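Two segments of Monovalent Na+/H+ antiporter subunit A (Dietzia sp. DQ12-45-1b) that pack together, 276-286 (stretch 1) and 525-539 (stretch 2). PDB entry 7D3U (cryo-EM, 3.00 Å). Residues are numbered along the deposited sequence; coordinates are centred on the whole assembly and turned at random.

Stretch 1 276-286: VLGAVFAMQRD
Stretch 2, residues 525-539: PVDRFLDRELAPITG

The centre of the contact is apolar and is built around Phe 281, Val 280, Leu 530 and Leu 534, all with CA-to-CB bonds directed toward the partner stretch. Phe 281 (chi1 -77°, m; chi2 87°) places its CZ 3.5 Å from CD2 of Leu 534, whose side chain lies between wells (chi1 -149°, chi2 31°). Over one face of the same ring sits Thr 538 (chi1 61°, p): its CG2 is 3.3 Å from the centroid of the Phe 281 ring and only 2° off the ring normal, a CH-pi contact in which the methyl group meets the pi cloud head-on. Val 280 (t) fills in beside these residues, its CG1 lying 3.7 Å from CD1 of Leu 530 (chi1 62°, chi2 80°, both p) and 4.2 Å from CD2 of Leu 534.

Further apolar contacts, from Met 283 and from Leu 277, extend this centre. Met 283, extended through chi1 and chi2 (t, t) and turned at chi3 (62°, p), brings its CE within 3.8 Å of both CG1 of Val 526 (t) and CD2 of Leu 530. Near the start of stretch 1, Leu 277 (m, t) reaches Ile 537 (chi1 m, chi2 102°), with 4.3 Å between Leu 277 CD1 and Ile 537 CG2.

The backbones that carry these groups are helical at 276-284 and from 525 to about 530. Both helices begin earlier in the chain; their N-to-C directions make an angle of 115° and their axes approach to 10.6 Å. The first is kinked, the N atoms of Gly 278 and Phe 281 lacking a bond to the preceding turn, while Val 280 N to Val 276 O and Gln 284 N to Val 280 O both measure 2.9 Å. Arg 285 leaves helical geometry at phi/psi -74°/167°. Stretch 2 continues as loop, with Ala 535 at phi/psi 74°/152° and a 2.8 Å hydrogen bond from Ile 537 N to Ala 535 O. In register, the CA atoms of Gln 284 and Asp 527 are 6.2 Å apart and those of Phe 281 and Thr 538 are 8.2 Å apart. The contact buries 537 Å², both sides summed.

At the polar edge, Gln 284 (m, t, chi3 12°) starts sideways, but its end comes nearer to stretch 2, with NE2 3.4 Å from Leu 530 O. Arg 285 starts away (chi1 -103°, chi2 42°, then t), yet its guanidinium returns to leave NH2 3.5 Å from OG1 of Thr 538. Apolar side-chain contacts and the CH-pi contact account for the clearest interactions between the stretches.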

# COMPACT_ATOMS: atom_id res chain seq x y z
N VAL B 276 26.39 40.35 21.33
CA VAL B 276 27.07 41.38 20.55
C VAL B 276 26.38 41.57 19.21
O VAL B 276 26.08 42.70 18.80
CB VAL B 276 28.56 41.02 20.37
CG1 VAL B 276 29.27 42.13 19.62
CG2 VAL B 276 29.21 40.79 21.71
N LEU B 277 26.09 40.48 18.50
CA LEU B 277 25.48 40.55 17.19
C LEU B 277 23.97 40.74 17.25
O LEU B 277 23.30 40.64 16.21
CB LEU B 277 25.82 39.30 16.38
CG LEU B 277 27.31 39.03 16.19
CD1 LEU B 277 27.53 37.81 15.32
CD2 LEU B 277 28.01 40.24 15.61
N GLY B 278 23.40 40.96 18.42
CA GLY B 278 22.03 41.40 18.51
C GLY B 278 21.99 42.87 18.85
O GLY B 278 21.19 43.62 18.30
N ALA B 279 22.89 43.29 19.75
CA ALA B 279 22.99 44.70 20.07
C ALA B 279 23.43 45.51 18.86
O ALA B 279 22.88 46.59 18.60
CB ALA B 279 23.95 44.90 21.24
N VAL B 280 24.39 45.00 18.09
CA VAL B 280 24.86 45.72 16.91
C VAL B 280 23.75 45.85 15.88
O VAL B 280 23.49 46.93 15.35
CB VAL B 280 26.11 45.03 16.33
CG1 VAL B 280 26.35 45.48 14.91
CG2 VAL B 280 27.32 45.30 17.20
N PHE B 281 23.08 44.74 15.57
CA PHE B 281 22.03 44.77 14.56
C PHE B 281 20.79 45.52 15.03
O PHE B 281 20.01 45.99 14.20
CB PHE B 281 21.67 43.35 14.14
CG PHE B 281 22.66 42.73 13.20
CD1 PHE B 281 23.76 42.06 13.69
CD2 PHE B 281 22.51 42.84 11.84
CE1 PHE B 281 24.69 41.50 12.84
CE2 PHE B 281 23.43 42.28 10.98
CZ PHE B 281 24.52 41.60 11.48
N ALA B 282 20.58 45.65 16.35
CA ALA B 282 19.54 46.54 16.83
C ALA B 282 19.97 47.99 16.68
O ALA B 282 19.14 48.87 16.40
CB ALA B 282 19.21 46.23 18.29
N MET B 283 21.26 48.26 16.87
CA MET B 283 21.78 49.60 16.62
C MET B 283 21.63 49.99 15.15
O MET B 283 21.41 51.16 14.83
CB MET B 283 23.25 49.66 17.04
CG MET B 283 23.78 51.04 17.31
SD MET B 283 25.54 50.98 17.66
CE MET B 283 26.16 50.34 16.11
N GLN B 284 21.74 49.02 14.25
CA GLN B 284 21.68 49.33 12.82
C GLN B 284 20.25 49.43 12.29
O GLN B 284 20.01 50.15 11.32
CB GLN B 284 22.44 48.28 12.01
CG GLN B 284 23.94 48.34 12.16
CD GLN B 284 24.63 47.29 11.30
OE1 GLN B 284 24.01 46.67 10.44
NE2 GLN B 284 25.92 47.09 11.54
N ARG B 285 19.30 48.72 12.90
CA ARG B 285 17.97 48.63 12.33
C ARG B 285 17.20 49.94 12.51
O ARG B 285 17.60 50.82 13.28
CB ARG B 285 17.20 47.46 12.95
CG ARG B 285 17.13 46.23 12.06
CD ARG B 285 18.46 45.98 11.38
NE ARG B 285 18.47 44.73 10.62
CZ ARG B 285 19.54 44.25 10.00
NH1 ARG B 285 20.69 44.91 10.05
NH2 ARG B 285 19.46 43.11 9.33
N ASP B 286 16.09 50.05 11.80
CA ASP B 286 15.31 51.29 11.77
C ASP B 286 13.90 51.12 12.32
O ASP B 286 13.47 51.93 13.15
CB ASP B 286 15.25 51.83 10.34
CG ASP B 286 16.49 52.61 9.95
OD1 ASP B 286 17.31 52.89 10.85
OD2 ASP B 286 16.64 52.93 8.76
N PRO B 525 28.60 58.11 11.66
CA PRO B 525 29.77 57.46 11.06
C PRO B 525 29.92 56.01 11.49
O PRO B 525 30.32 55.17 10.67
CB PRO B 525 30.95 58.32 11.52
CG PRO B 525 30.43 59.14 12.64
CD PRO B 525 28.98 59.34 12.39
N VAL B 526 29.59 55.69 12.74
CA VAL B 526 29.71 54.30 13.19
C VAL B 526 28.79 53.39 12.39
O VAL B 526 29.22 52.34 11.90
CB VAL B 526 29.42 54.22 14.70
CG1 VAL B 526 28.88 52.84 15.07
CG2 VAL B 526 30.67 54.53 15.50
N ASP B 527 27.52 53.78 12.23
CA ASP B 527 26.58 52.91 11.53
C ASP B 527 26.90 52.84 10.04
O ASP B 527 26.78 51.77 9.43
CB ASP B 527 25.13 53.35 11.77
CG ASP B 527 24.84 54.75 11.27
OD1 ASP B 527 25.09 55.04 10.08
OD2 ASP B 527 24.33 55.57 12.06
N ARG B 528 27.30 53.96 9.44
CA ARG B 528 27.74 53.90 8.05
C ARG B 528 29.09 53.22 7.89
O ARG B 528 29.52 52.99 6.75
CB ARG B 528 27.79 55.31 7.45
CG ARG B 528 26.44 56.01 7.40
CD ARG B 528 26.49 57.31 6.62
NE ARG B 528 27.42 58.28 7.21
CZ ARG B 528 28.43 58.83 6.55
NH1 ARG B 528 28.66 58.52 5.29
NH2 ARG B 528 29.22 59.70 7.16
N PHE B 529 29.77 52.91 8.99
CA PHE B 529 31.06 52.23 8.95
C PHE B 529 30.92 50.72 9.06
O PHE B 529 31.43 49.97 8.22
CB PHE B 529 31.97 52.79 10.05
CG PHE B 529 33.05 51.85 10.50
CD1 PHE B 529 34.23 51.74 9.79
CD2 PHE B 529 32.90 51.10 11.65
CE1 PHE B 529 35.22 50.88 10.20
CE2 PHE B 529 33.89 50.24 12.07
CZ PHE B 529 35.05 50.13 11.35
N LEU B 530 30.24 50.24 10.10
CA LEU B 530 30.21 48.80 10.35
C LEU B 530 29.09 48.09 9.60
O LEU B 530 28.89 46.89 9.80
CB LEU B 530 30.09 48.50 11.85
CG LEU B 530 28.90 48.94 12.71
CD1 LEU B 530 27.73 47.98 12.52
CD2 LEU B 530 29.23 49.07 14.19
N ASP B 531 28.35 48.79 8.74
CA ASP B 531 27.28 48.15 7.98
C ASP B 531 27.81 47.49 6.71
O ASP B 531 27.42 46.37 6.37
CB ASP B 531 26.20 49.18 7.63
CG ASP B 531 25.37 48.77 6.42
OD1 ASP B 531 24.84 47.64 6.42
OD2 ASP B 531 25.25 49.59 5.48
N ARG B 532 28.72 48.17 6.00
CA ARG B 532 29.21 47.65 4.73
C ARG B 532 30.12 46.45 4.94
O ARG B 532 30.12 45.52 4.12
CB ARG B 532 29.94 48.75 3.97
CG ARG B 532 29.17 50.06 3.87
CD ARG B 532 30.07 51.21 3.45
NE ARG B 532 31.20 51.37 4.36
CZ ARG B 532 32.21 52.21 4.15
NH1 ARG B 532 33.20 52.29 5.03
NH2 ARG B 532 32.25 52.96 3.06
N GLU B 533 30.90 46.44 6.02
CA GLU B 533 31.81 45.35 6.31
C GLU B 533 31.19 44.28 7.21
O GLU B 533 31.91 43.63 7.97
CB GLU B 533 33.09 45.89 6.96
N LEU B 534 29.87 44.15 7.20
CA LEU B 534 29.30 43.16 8.15
C LEU B 534 29.07 41.84 7.42
O LEU B 534 29.53 40.82 7.99
CB LEU B 534 28.02 43.68 8.79
CG LEU B 534 27.79 43.16 10.21
CD1 LEU B 534 29.11 42.91 10.92
CD2 LEU B 534 26.95 44.13 11.02
N ALA B 535 28.42 41.85 6.25
CA ALA B 535 28.05 40.62 5.50
C ALA B 535 26.87 39.93 6.20
O ALA B 535 26.67 40.18 7.40
CB ALA B 535 29.24 39.72 5.24
N PRO B 536 25.99 39.17 5.51
CA PRO B 536 24.70 38.80 6.08
C PRO B 536 24.71 37.69 7.14
O PRO B 536 24.17 36.64 6.85
CB PRO B 536 23.88 38.31 4.88
CG PRO B 536 24.69 38.70 3.66
CD PRO B 536 26.13 38.69 4.13
N ILE B 537 25.31 37.92 8.32
CA ILE B 537 25.18 36.91 9.37
C ILE B 537 23.71 36.75 9.76
O ILE B 537 23.21 35.64 9.92
CB ILE B 537 26.06 37.28 10.58
CG1 ILE B 537 27.53 37.34 10.17
CG2 ILE B 537 25.85 36.28 11.71
CD1 ILE B 537 28.06 38.75 9.98
N THR B 538 23.01 37.87 9.93
CA THR B 538 21.58 37.85 10.22
C THR B 538 20.80 37.61 8.93
O THR B 538 21.36 37.27 7.89
CB THR B 538 21.16 39.14 10.91
OG1 THR B 538 21.41 40.25 10.04
CG2 THR B 538 21.93 39.32 12.20
N GLY B 539 19.50 37.81 9.00
CA GLY B 539 18.67 37.52 7.85
C GLY B 539 18.10 36.12 7.89
O GLY B 539 18.72 35.17 8.37